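Local coordinates for protein xylooligosaccharide oxidase (Myceliophthora thermophila, PDB 5L6G) that oxidises the C1 hydroxyl of xylooligosaccharides and related sugars to lactones with a bicovalently bound FAD, passing the electrons to oxygen to give hydrogen peroxide, at residues Tyr116-Asp121 with Ala139-Glu144; Lys226-Pro231 with His314-Gly319. All coordinates share one frame; numbering follows the deposited sequence.

Interaction 1 (Tyr116-Asp121 with Ala139-Glu144); sequences YNVTLD and ATVLYE. With NAG (2-acetamido-2-deoxy-beta-D-glucopyranose), chain B.
Val118 and Val141 form the closest apolar pair between strand 118-120 and the helix segment 139-144, their CG1 methyls 3.6 Å apart. In both valines CG1 lies anti to the backbone N (chi1 174° and 175°), and the two side chains slide past one another in opposite directions. The same Val118 CG1 also meets Leu142 CD2 at 3.9 Å. A second apolar pair, Leu120 with Leu142, crosses at about a right angle, Leu120 CD1 standing 4.2 Å from Leu142 CD2, so that this one methyl of Leu142 serves both strand residues. Leu120 CD2 rests on the backbone instead, 3.8 Å from Leu142 O.

The axes of strand and helix run nearly parallel, 22° apart with a closest approach of 8.6 Å, which is helix-on-sheet packing within the FAD-binding PCMH-type domain. Strand 118-120 is paired with strand 127-129 through the backbone hydrogen bonding of Thr119 with Thr128. The one covalent bond described here is at Asn117, whose ND2 is joined to C1 of an N-linked N-acetylglucosamine at 1.4 Å; its CB points away from the helix. Methyl packing, with no polar bond between the two segments, is consistent with an interface that relies on van der Waals fit and the partial burial of its methyls.

Interaction 2 (Lys226-Pro231 with His314-Gly319); sequences KTFAAP and HDWMEG. With NAG (2-acetamido-2-deoxy-beta-D-glucopyranose), chain E.
The backbones of 226-231 and 314-319 come nearest at Pro231 and Trp316, CA to CA 6.4 Å, where the chain just past strand 219-229 passes the first turn of helix 316-322. Trp316 carries every direct contact. Its CG is anti to the backbone N (chi1 176°), which places the indole against Phe228, Ala230 and Pro231. Ala230 CB lies over one face, 3.9 Å from the centroid of the five-membered ring and 16° off its normal, a CH-pi contact. Pro231 approaches the six-membered ring obliquely, with CD 3.5 Å from Trp316 CE3. At the far end of the indole, Phe228 turns its edge toward the tryptophan face in an offset edge-to-face pair: the planes stand at 87°, and Phe228 CZ is 4.1 Å from Trp316 CH2.

Asp315 is the N-cap of the helix; its OD1 accepts from Glu318 N at 2.8 Å, nearly along the C-O axis. The contact joins the end of strand 219-229, part of the FAD-binding PCMH-type region, and the residues that follow it, to the helix after strand 308-314, an outermost strand of the eight-stranded antiparallel sheet. A leucine in place of Trp316 would probably leave the Ala230 methyl without its aromatic face and open a gap beside Phe228 and Pro231.

One water bridges the backbones, accepting from Trp316 N at 2.9 Å and donating to Pro231 O; its link to O6 of the nearby N-acetylglucosamine is weak. Within 314-319, His314 ND1 also donates to Glu318 OE2 at 2.7 Å. That partner lies close to the imidazole plane, although the histidine reaches the carboxylate from above its plane. Ser236 OG holds the other ring nitrogen, NE2, so both nitrogens of this buried imidazole are engaged.

Interaction 1 closes before interaction 2 opens along the chain, yet their centres lie only 12 Å apart, on the same side of the chain's centre. Both draw on the same antiparallel sheet, through strands 118-120 and 219-229, and helix 135-146, which supplies 139-144, touches both contacts. Val141 and Leu142 pack on strand 118-120, whereas the Tyr143 ring meets helix 316-322: its CD1 is 3.5 Å from Trp316 CD1, and its CD2 is 3.6 Å from Met317 CG. Packing therefore continues from strand 118-120, just after the glycosylated Asn117, through one helix of the FAD-binding domain, to the helix following strand 308-314, joining this domain to the eight-stranded sheet.

Interaction 1 (Tyr116-Asp121 with Ala139-Glu144)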
ATOM      1  N   TYR A 116     -14.291 -10.014  -7.970  1.00 16.91           N
ATOM      2  CA  TYR A 116     -12.921 -10.445  -7.709  1.00 17.04           C
ATOM      3  C   TYR A 116     -12.361 -11.353  -8.792  1.00 17.90           C
ATOM      4  O   TYR A 116     -11.361 -12.028  -8.568  1.00 17.80           O
ATOM      5  CB  TYR A 116     -12.845 -11.159  -6.361  1.00 17.08           C
ATOM      6  CG  TYR A 116     -13.769 -12.356  -6.235  1.00 17.89           C
ATOM      7  CD1 TYR A 116     -13.440 -13.595  -6.809  1.00 18.76           C
ATOM      8  CD2 TYR A 116     -14.965 -12.260  -5.536  1.00 18.25           C
ATOM      9  CE1 TYR A 116     -14.287 -14.686  -6.698  1.00 19.50           C
ATOM     10  CE2 TYR A 116     -15.826 -13.344  -5.419  1.00 19.06           C
ATOM     11  CZ  TYR A 116     -15.477 -14.558  -5.998  1.00 20.15           C
ATOM     12  OH  TYR A 116     -16.322 -15.638  -5.871  1.00 21.48           O
ATOM     13  N   ASN A 117     -12.986 -11.380  -9.962  1.00 18.52           N
ATOM     14  CA  ASN A 117     -12.508 -12.263 -11.009  1.00 19.75           C
ATOM     15  C   ASN A 117     -11.188 -11.827 -11.603  1.00 18.68           C
ATOM     16  O   ASN A 117     -10.927 -10.641 -11.777  1.00 17.59           O
ATOM     17  CB  ASN A 117     -13.532 -12.408 -12.127  1.00 21.61           C
ATOM     18  CG  ASN A 117     -14.644 -13.361 -11.771  1.00 24.14           C
ATOM     19  OD1 ASN A 117     -14.609 -14.046 -10.743  1.00 24.95           O
ATOM     20  ND2 ASN A 117     -15.637 -13.415 -12.622  1.00 26.73           N
ATOM     21  N   VAL A 118     -10.373 -12.826 -11.914  1.00 18.50           N
ATOM     22  CA  VAL A 118      -9.061 -12.633 -12.500  1.00 18.08           C
ATOM     23  C   VAL A 118      -9.023 -13.511 -13.751  1.00 18.65           C
ATOM     24  O   VAL A 118      -9.243 -14.719 -13.668  1.00 18.76           O
ATOM     25  CB  VAL A 118      -7.947 -13.033 -11.503  1.00 17.82           C
ATOM     26  CG1 VAL A 118      -6.580 -12.973 -12.164  1.00 17.92           C
ATOM     27  CG2 VAL A 118      -7.968 -12.118 -10.274  1.00 17.45           C
ATOM     28  N   THR A 119      -8.790 -12.885 -14.897  1.00 18.91           N
ATOM     29  CA  THR A 119      -8.680 -13.570 -16.188  1.00 20.39           C
ATOM     30  C   THR A 119      -7.275 -13.325 -16.679  1.00 20.28           C
ATOM     31  O   THR A 119      -6.811 -12.196 -16.662  1.00 19.51           O
ATOM     32  CB  THR A 119      -9.655 -12.986 -17.233  1.00 20.95           C
ATOM     33  OG1 THR A 119     -10.991 -13.182 -16.795  1.00 21.77           O
ATOM     34  CG2 THR A 119      -9.483 -13.651 -18.573  1.00 22.10           C
ATOM     35  N   LEU A 120      -6.602 -14.381 -17.118  1.00 21.17           N
ATOM     36  CA  LEU A 120      -5.273 -14.246 -17.671  1.00 21.44           C
ATOM     37  C   LEU A 120      -5.307 -14.662 -19.124  1.00 23.11           C
ATOM     38  O   LEU A 120      -5.736 -15.760 -19.447  1.00 23.48           O
ATOM     39  CB  LEU A 120      -4.293 -15.102 -16.871  1.00 21.55           C
ATOM     40  CG  LEU A 120      -2.825 -15.100 -17.303  1.00 21.71           C
ATOM     41  CD1 LEU A 120      -2.243 -13.698 -17.299  1.00 20.90           C
ATOM     42  CD2 LEU A 120      -2.048 -16.026 -16.384  1.00 21.92           C
ATOM     43  N   ASP A 121      -4.885 -13.759 -20.002  1.00 24.18           N
ATOM     44  CA  ASP A 121      -4.761 -14.063 -21.418  1.00 26.15           C
ATOM     45  C   ASP A 121      -3.526 -14.948 -21.631  1.00 27.74           C
ATOM     46  O   ASP A 121      -2.412 -14.555 -21.261  1.00 26.65           O
ATOM     47  CB  ASP A 121      -4.639 -12.762 -22.210  1.00 26.46           C
ATOM     48  CG  ASP A 121      -4.790 -12.969 -23.716  1.00 27.88           C
ATOM     49  OD1 ASP A 121      -3.913 -13.595 -24.331  1.00 29.16           O
ATOM     50  OD2 ASP A 121      -5.794 -12.504 -24.275  1.00 28.76           O
ATOM     51  N   ALA A 139      -2.547 -13.525  -7.027  1.00 14.35           N
ATOM     52  CA  ALA A 139      -1.303 -14.264  -7.099  1.00 15.02           C
ATOM     53  C   ALA A 139      -1.562 -15.745  -7.405  1.00 15.87           C
ATOM     54  O   ALA A 139      -0.863 -16.358  -8.213  1.00 16.35           O
ATOM     55  CB  ALA A 139      -0.533 -14.103  -5.806  1.00 14.77           C
ATOM     56  N   THR A 140      -2.577 -16.313  -6.769  1.00 16.07           N
ATOM     57  CA  THR A 140      -2.906 -17.726  -6.975  1.00 17.06           C
ATOM     58  C   THR A 140      -3.331 -18.008  -8.409  1.00 17.67           C
ATOM     59  O   THR A 140      -2.823 -18.938  -9.074  1.00 18.34           O
ATOM     60  CB  THR A 140      -4.023 -18.155  -6.003  1.00 17.04           C
ATOM     61  OG1 THR A 140      -3.542 -17.998  -4.660  1.00 16.62           O
ATOM     62  CG2 THR A 140      -4.454 -19.602  -6.251  1.00 18.07           C
ATOM     63  N   VAL A 141      -4.256 -17.198  -8.891  1.00 17.50           N
ATOM     64  CA  VAL A 141      -4.770 -17.388 -10.239  1.00 18.20           C
ATOM     65  C   VAL A 141      -3.654 -17.240 -11.265  1.00 18.60           C
ATOM     66  O   VAL A 141      -3.522 -18.088 -12.153  1.00 19.24           O
ATOM     67  CB  VAL A 141      -5.925 -16.432 -10.573  1.00 17.79           C
ATOM     68  CG1 VAL A 141      -6.321 -16.594 -12.042  1.00 18.47           C
ATOM     69  CG2 VAL A 141      -7.129 -16.722  -9.685  1.00 17.87           C
ATOM     70  N   LEU A 142      -2.848 -16.182 -11.146  1.00 18.31           N
ATOM     71  CA  LEU A 142      -1.849 -15.908 -12.161  1.00 18.96           C
ATOM     72  C   LEU A 142      -0.837 -17.031 -12.213  1.00 20.08           C
ATOM     73  O   LEU A 142      -0.428 -17.447 -13.290  1.00 20.46           O
ATOM     74  CB  LEU A 142      -1.134 -14.582 -11.922  1.00 18.20           C
ATOM     75  CG  LEU A 142      -1.980 -13.305 -11.964  1.00 17.73           C
ATOM     76  CD1 LEU A 142      -1.098 -12.086 -11.789  1.00 17.18           C
ATOM     77  CD2 LEU A 142      -2.828 -13.191 -13.220  1.00 18.15           C
ATOM     78  N   TYR A 143      -0.441 -17.506 -11.036  1.00 20.95           N
ATOM     79  CA  TYR A 143       0.535 -18.567 -10.956  1.00 22.74           C
ATOM     80  C   TYR A 143      -0.061 -19.912 -11.409  1.00 24.18           C
ATOM     81  O   TYR A 143       0.538 -20.606 -12.219  1.00 24.86           O
ATOM     82  CB  TYR A 143       1.142 -18.681  -9.562  1.00 23.22           C
ATOM     83  CG  TYR A 143       2.243 -19.715  -9.559  1.00 25.03           C
ATOM     84  CD1 TYR A 143       3.488 -19.431 -10.114  1.00 25.97           C
ATOM     85  CD2 TYR A 143       2.013 -20.992  -9.085  1.00 26.59           C
ATOM     86  CE1 TYR A 143       4.489 -20.394 -10.173  1.00 27.28           C
ATOM     87  CE2 TYR A 143       3.004 -21.966  -9.144  1.00 28.33           C
ATOM     88  CZ  TYR A 143       4.246 -21.653  -9.670  1.00 28.42           C
ATOM     89  OH  TYR A 143       5.224 -22.621  -9.703  1.00 30.79           O
ATOM     90  N   GLU A 144      -1.223 -20.275 -10.879  1.00 24.84           N
ATOM     91  CA  GLU A 144      -1.837 -21.544 -11.226  1.00 26.79           C
ATOM     92  C   GLU A 144      -2.146 -21.648 -12.717  1.00 27.25           C
ATOM     93  O   GLU A 144      -1.997 -22.716 -13.305  1.00 28.07           O
ATOM     94  CB  GLU A 144      -3.089 -21.821 -10.370  1.00 27.72           C
ATOM     95  CG  GLU A 144      -2.714 -22.245  -8.952  1.00 29.03           C
ATOM     96  CD  GLU A 144      -3.878 -22.680  -8.065  1.00 30.28           C
ATOM     97  OE1 GLU A 144      -5.011 -22.836  -8.546  1.00 31.78           O
ATOM     98  OE2 GLU A 144      -3.641 -22.863  -6.847  1.00 32.33           O
TER
HETATM   99  C1  NAG B   1     -16.712 -14.329 -12.364  1.00 23.31           C
HETATM  100  C2  NAG B   1     -18.094 -13.734 -12.495  1.00 26.85           C
HETATM  101  C3  NAG B   1     -19.204 -14.773 -12.408  1.00 29.04           C
HETATM  102  C4  NAG B   1     -18.890 -16.010 -13.234  1.00 29.59           C
HETATM  103  C5  NAG B   1     -17.482 -16.522 -12.964  1.00 28.35           C
HETATM  104  C6  NAG B   1     -17.134 -17.600 -13.995  1.00 29.69           C
HETATM  105  C7  NAG B   1     -18.219 -11.433 -11.652  1.00 25.83           C
HETATM  106  C8  NAG B   1     -18.426 -10.558 -10.456  1.00 25.95           C
HETATM  107  N2  NAG B   1     -18.259 -12.743 -11.445  1.00 26.39           N
HETATM  108  O3  NAG B   1     -20.364 -14.140 -12.892  1.00 30.91           O
HETATM  109  O4  NAG B   1     -19.765 -17.075 -12.898  1.00 34.38           O
HETATM  110  O5  NAG B   1     -16.523 -15.506 -13.103  1.00 24.15           O
HETATM  111  O6  NAG B   1     -15.748 -17.860 -13.982  1.00 32.78           O
HETATM  112  O7  NAG B   1     -18.046 -10.899 -12.743  1.00 27.21           O

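Interaction 2 (Lys226-Pro231 with His314-Gly319)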
ATOM      1  N   LYS A 226      -0.135  -6.057 -16.723  1.00 17.07           N
ATOM      2  CA  LYS A 226       0.949  -6.851 -17.277  1.00 18.17           C
ATOM      3  C   LYS A 226       1.476  -7.797 -16.188  1.00 17.48           C
ATOM      4  O   LYS A 226       1.260  -7.588 -14.981  1.00 15.78           O
ATOM      5  CB  LYS A 226       2.075  -5.946 -17.770  1.00 19.72           C
ATOM      6  CG  LYS A 226       1.803  -5.346 -19.136  1.00 21.94           C
ATOM      7  CD  LYS A 226       2.798  -4.240 -19.499  1.00 23.81           C
ATOM      8  CE  LYS A 226       2.601  -3.804 -20.951  1.00 25.91           C
ATOM      9  NZ  LYS A 226       3.310  -2.516 -21.269  1.00 26.65           N
ATOM     10  N   THR A 227       2.190  -8.831 -16.629  1.00 17.71           N
ATOM     11  CA  THR A 227       2.769  -9.781 -15.706  1.00 17.50           C
ATOM     12  C   THR A 227       4.180 -10.138 -16.146  1.00 18.10           C
ATOM     13  O   THR A 227       4.537  -9.953 -17.306  1.00 18.81           O
ATOM     14  CB  THR A 227       1.941 -11.079 -15.639  1.00 17.76           C
ATOM     15  OG1 THR A 227       1.975 -11.754 -16.913  1.00 18.67           O
ATOM     16  CG2 THR A 227       0.521 -10.793 -15.239  1.00 17.40           C
ATOM     17  N   PHE A 228       4.947 -10.690 -15.221  1.00 18.01           N
ATOM     18  CA  PHE A 228       6.224 -11.323 -15.550  1.00 18.66           C
ATOM     19  C   PHE A 228       6.094 -12.822 -15.311  1.00 19.32           C
ATOM     20  O   PHE A 228       5.190 -13.262 -14.609  1.00 18.78           O
ATOM     21  CB  PHE A 228       7.386 -10.720 -14.757  1.00 18.30           C
ATOM     22  CG  PHE A 228       7.229 -10.789 -13.258  1.00 17.67           C
ATOM     23  CD1 PHE A 228       7.659 -11.902 -12.546  1.00 17.94           C
ATOM     24  CD2 PHE A 228       6.698  -9.705 -12.544  1.00 17.07           C
ATOM     25  CE1 PHE A 228       7.543 -11.948 -11.163  1.00 17.50           C
ATOM     26  CE2 PHE A 228       6.572  -9.745 -11.167  1.00 16.60           C
ATOM     27  CZ  PHE A 228       6.988 -10.874 -10.472  1.00 17.00           C
ATOM     28  N   ALA A 229       6.967 -13.610 -15.943  1.00 20.45           N
ATOM     29  CA  ALA A 229       7.019 -15.045 -15.667  1.00 21.42           C
ATOM     30  C   ALA A 229       7.512 -15.224 -14.230  1.00 21.30           C
ATOM     31  O   ALA A 229       8.564 -14.715 -13.868  1.00 21.09           O
ATOM     32  CB  ALA A 229       7.962 -15.748 -16.632  1.00 22.62           C
ATOM     33  N   ALA A 230       6.752 -15.932 -13.407  1.00 21.35           N
ATOM     34  CA  ALA A 230       7.148 -16.149 -12.023  1.00 21.22           C
ATOM     35  C   ALA A 230       8.462 -16.939 -11.983  1.00 22.39           C
ATOM     36  O   ALA A 230       8.599 -17.925 -12.695  1.00 22.55           O
ATOM     37  CB  ALA A 230       6.066 -16.921 -11.295  1.00 21.32           C
ATOM     38  N   PRO A 231       9.435 -16.508 -11.165  1.00 22.83           N
ATOM     39  CA  PRO A 231      10.651 -17.309 -11.087  1.00 24.38           C
ATOM     40  C   PRO A 231      10.350 -18.681 -10.493  1.00 25.63           C
ATOM     41  O   PRO A 231       9.506 -18.784  -9.603  1.00 25.53           O
ATOM     42  CB  PRO A 231      11.538 -16.508 -10.132  1.00 23.54           C
ATOM     43  CG  PRO A 231      10.569 -15.749  -9.280  1.00 22.57           C
ATOM     44  CD  PRO A 231       9.466 -15.377 -10.225  1.00 22.37           C
ATOM     45  N   HIS A 314      12.018 -21.836  -1.876  1.00 23.36           N
ATOM     46  CA  HIS A 314      10.591 -22.010  -2.088  1.00 23.41           C
ATOM     47  C   HIS A 314      10.277 -22.024  -3.572  1.00 23.57           C
ATOM     48  O   HIS A 314      11.027 -21.470  -4.365  1.00 23.49           O
ATOM     49  CB  HIS A 314       9.820 -20.813  -1.485  1.00 22.38           C
ATOM     50  CG  HIS A 314      10.147 -20.515  -0.051  1.00 22.25           C
ATOM     51  ND1 HIS A 314       9.757 -21.327   0.994  1.00 22.93           N
ATOM     52  CD2 HIS A 314      10.822 -19.486   0.509  1.00 21.72           C
ATOM     53  CE1 HIS A 314      10.187 -20.818   2.132  1.00 22.56           C
ATOM     54  NE2 HIS A 314      10.817 -19.687   1.867  1.00 21.78           N
ATOM     55  N   ASP A 315       9.148 -22.604  -3.957  1.00 24.07           N
ATOM     56  CA  ASP A 315       8.561 -22.236  -5.254  1.00 24.52           C
ATOM     57  C   ASP A 315       7.902 -20.870  -5.079  1.00 23.12           C
ATOM     58  O   ASP A 315       7.910 -20.316  -3.975  1.00 21.79           O
ATOM     59  CB  ASP A 315       7.605 -23.309  -5.815  1.00 26.23           C
ATOM     60  CG  ASP A 315       6.271 -23.407  -5.082  1.00 26.63           C
ATOM     61  OD1 ASP A 315       5.883 -22.525  -4.312  1.00 27.00           O
ATOM     62  OD2 ASP A 315       5.574 -24.403  -5.316  1.00 29.17           O
ATOM     63  N   TRP A 316       7.368 -20.326  -6.168  1.00 22.89           N
ATOM     64  CA  TRP A 316       6.833 -18.980  -6.169  1.00 22.05           C
ATOM     65  C   TRP A 316       5.733 -18.751  -5.117  1.00 21.88           C
ATOM     66  O   TRP A 316       5.789 -17.786  -4.360  1.00 20.96           O
ATOM     67  CB  TRP A 316       6.322 -18.607  -7.563  1.00 22.03           C
ATOM     68  CG  TRP A 316       5.669 -17.260  -7.582  1.00 20.97           C
ATOM     69  CD1 TRP A 316       4.348 -17.004  -7.719  1.00 20.86           C
ATOM     70  CD2 TRP A 316       6.311 -15.991  -7.415  1.00 20.48           C
ATOM     71  NE1 TRP A 316       4.115 -15.649  -7.666  1.00 20.02           N
ATOM     72  CE2 TRP A 316       5.306 -15.004  -7.478  1.00 19.75           C
ATOM     73  CE3 TRP A 316       7.635 -15.592  -7.211  1.00 20.31           C
ATOM     74  CZ2 TRP A 316       5.585 -13.639  -7.356  1.00 19.59           C
ATOM     75  CZ3 TRP A 316       7.918 -14.239  -7.096  1.00 19.85           C
ATOM     76  CH2 TRP A 316       6.893 -13.274  -7.155  1.00 19.24           C
ATOM     77  N   MET A 317       4.741 -19.629  -5.065  1.00 22.70           N
ATOM     78  CA  MET A 317       3.610 -19.412  -4.161  1.00 23.10           C
ATOM     79  C   MET A 317       4.016 -19.663  -2.719  1.00 22.47           C
ATOM     80  O   MET A 317       3.499 -19.027  -1.800  1.00 21.25           O
ATOM     81  CB  MET A 317       2.412 -20.302  -4.503  1.00 24.60           C
ATOM     82  CG  MET A 317       1.612 -19.871  -5.720  1.00 25.72           C
ATOM     83  SD  MET A 317       1.140 -18.144  -5.746  1.00 26.86           S
ATOM     84  CE  MET A 317       0.131 -17.889  -4.282  1.00 25.74           C
ATOM     85  N   GLU A 318       4.930 -20.597  -2.517  1.00 23.16           N
ATOM     86  CA  GLU A 318       5.404 -20.863  -1.177  1.00 23.62           C
ATOM     87  C   GLU A 318       6.173 -19.638  -0.666  1.00 22.06           C
ATOM     88  O   GLU A 318       6.110 -19.309   0.517  1.00 20.98           O
ATOM     89  CB  GLU A 318       6.260 -22.123  -1.176  1.00 25.90           C
ATOM     90  CG  GLU A 318       6.622 -22.639   0.208  1.00 28.07           C
ATOM     91  CD  GLU A 318       7.582 -23.819   0.141  1.00 30.03           C
ATOM     92  OE1 GLU A 318       7.329 -24.742  -0.670  1.00 34.24           O
ATOM     93  OE2 GLU A 318       8.595 -23.811   0.873  1.00 29.95           O
ATOM     94  N   GLY A 319       6.888 -18.956  -1.561  1.00 21.59           N
ATOM     95  CA  GLY A 319       7.557 -17.696  -1.194  1.00 20.48           C
ATOM     96  C   GLY A 319       6.527 -16.677  -0.731  1.00 20.09           C
ATOM     97  O   GLY A 319       6.719 -15.959   0.258  1.00 18.66           O
TER
HETATM   98  C1  NAG E 506      11.925 -24.860  -6.936  1.00 42.05           C
HETATM   99  C2  NAG E 506      11.687 -25.734  -5.701  1.00 49.29           C
HETATM  100  C3  NAG E 506      10.856 -26.986  -6.017  1.00 51.67           C
HETATM  101  C4  NAG E 506       9.581 -26.603  -6.766  1.00 51.08           C
HETATM  102  C5  NAG E 506       9.976 -25.803  -8.002  1.00 48.61           C
HETATM  103  C6  NAG E 506       8.761 -25.338  -8.801  1.00 49.01           C
HETATM  104  C7  NAG E 506      13.238 -25.885  -3.799  1.00 53.70           C
HETATM  105  C8  NAG E 506      14.592 -26.333  -3.324  1.00 54.44           C
HETATM  106  N2  NAG E 506      12.957 -26.103  -5.088  1.00 51.42           N
HETATM  107  O3  NAG E 506      10.525 -27.667  -4.823  1.00 52.38           O
HETATM  108  O4  NAG E 506       8.825 -27.739  -7.134  1.00 55.03           O
HETATM  109  O5  NAG E 506      10.679 -24.656  -7.579  1.00 45.21           O
HETATM  110  O6  NAG E 506       9.154 -24.329  -9.711  1.00 45.77           O
HETATM  111  O7  NAG E 506      12.462 -25.348  -3.007  1.00 55.07           O
HETATM  112  O   HOH W   1       7.651 -21.344  -8.878  1.00 27.75           O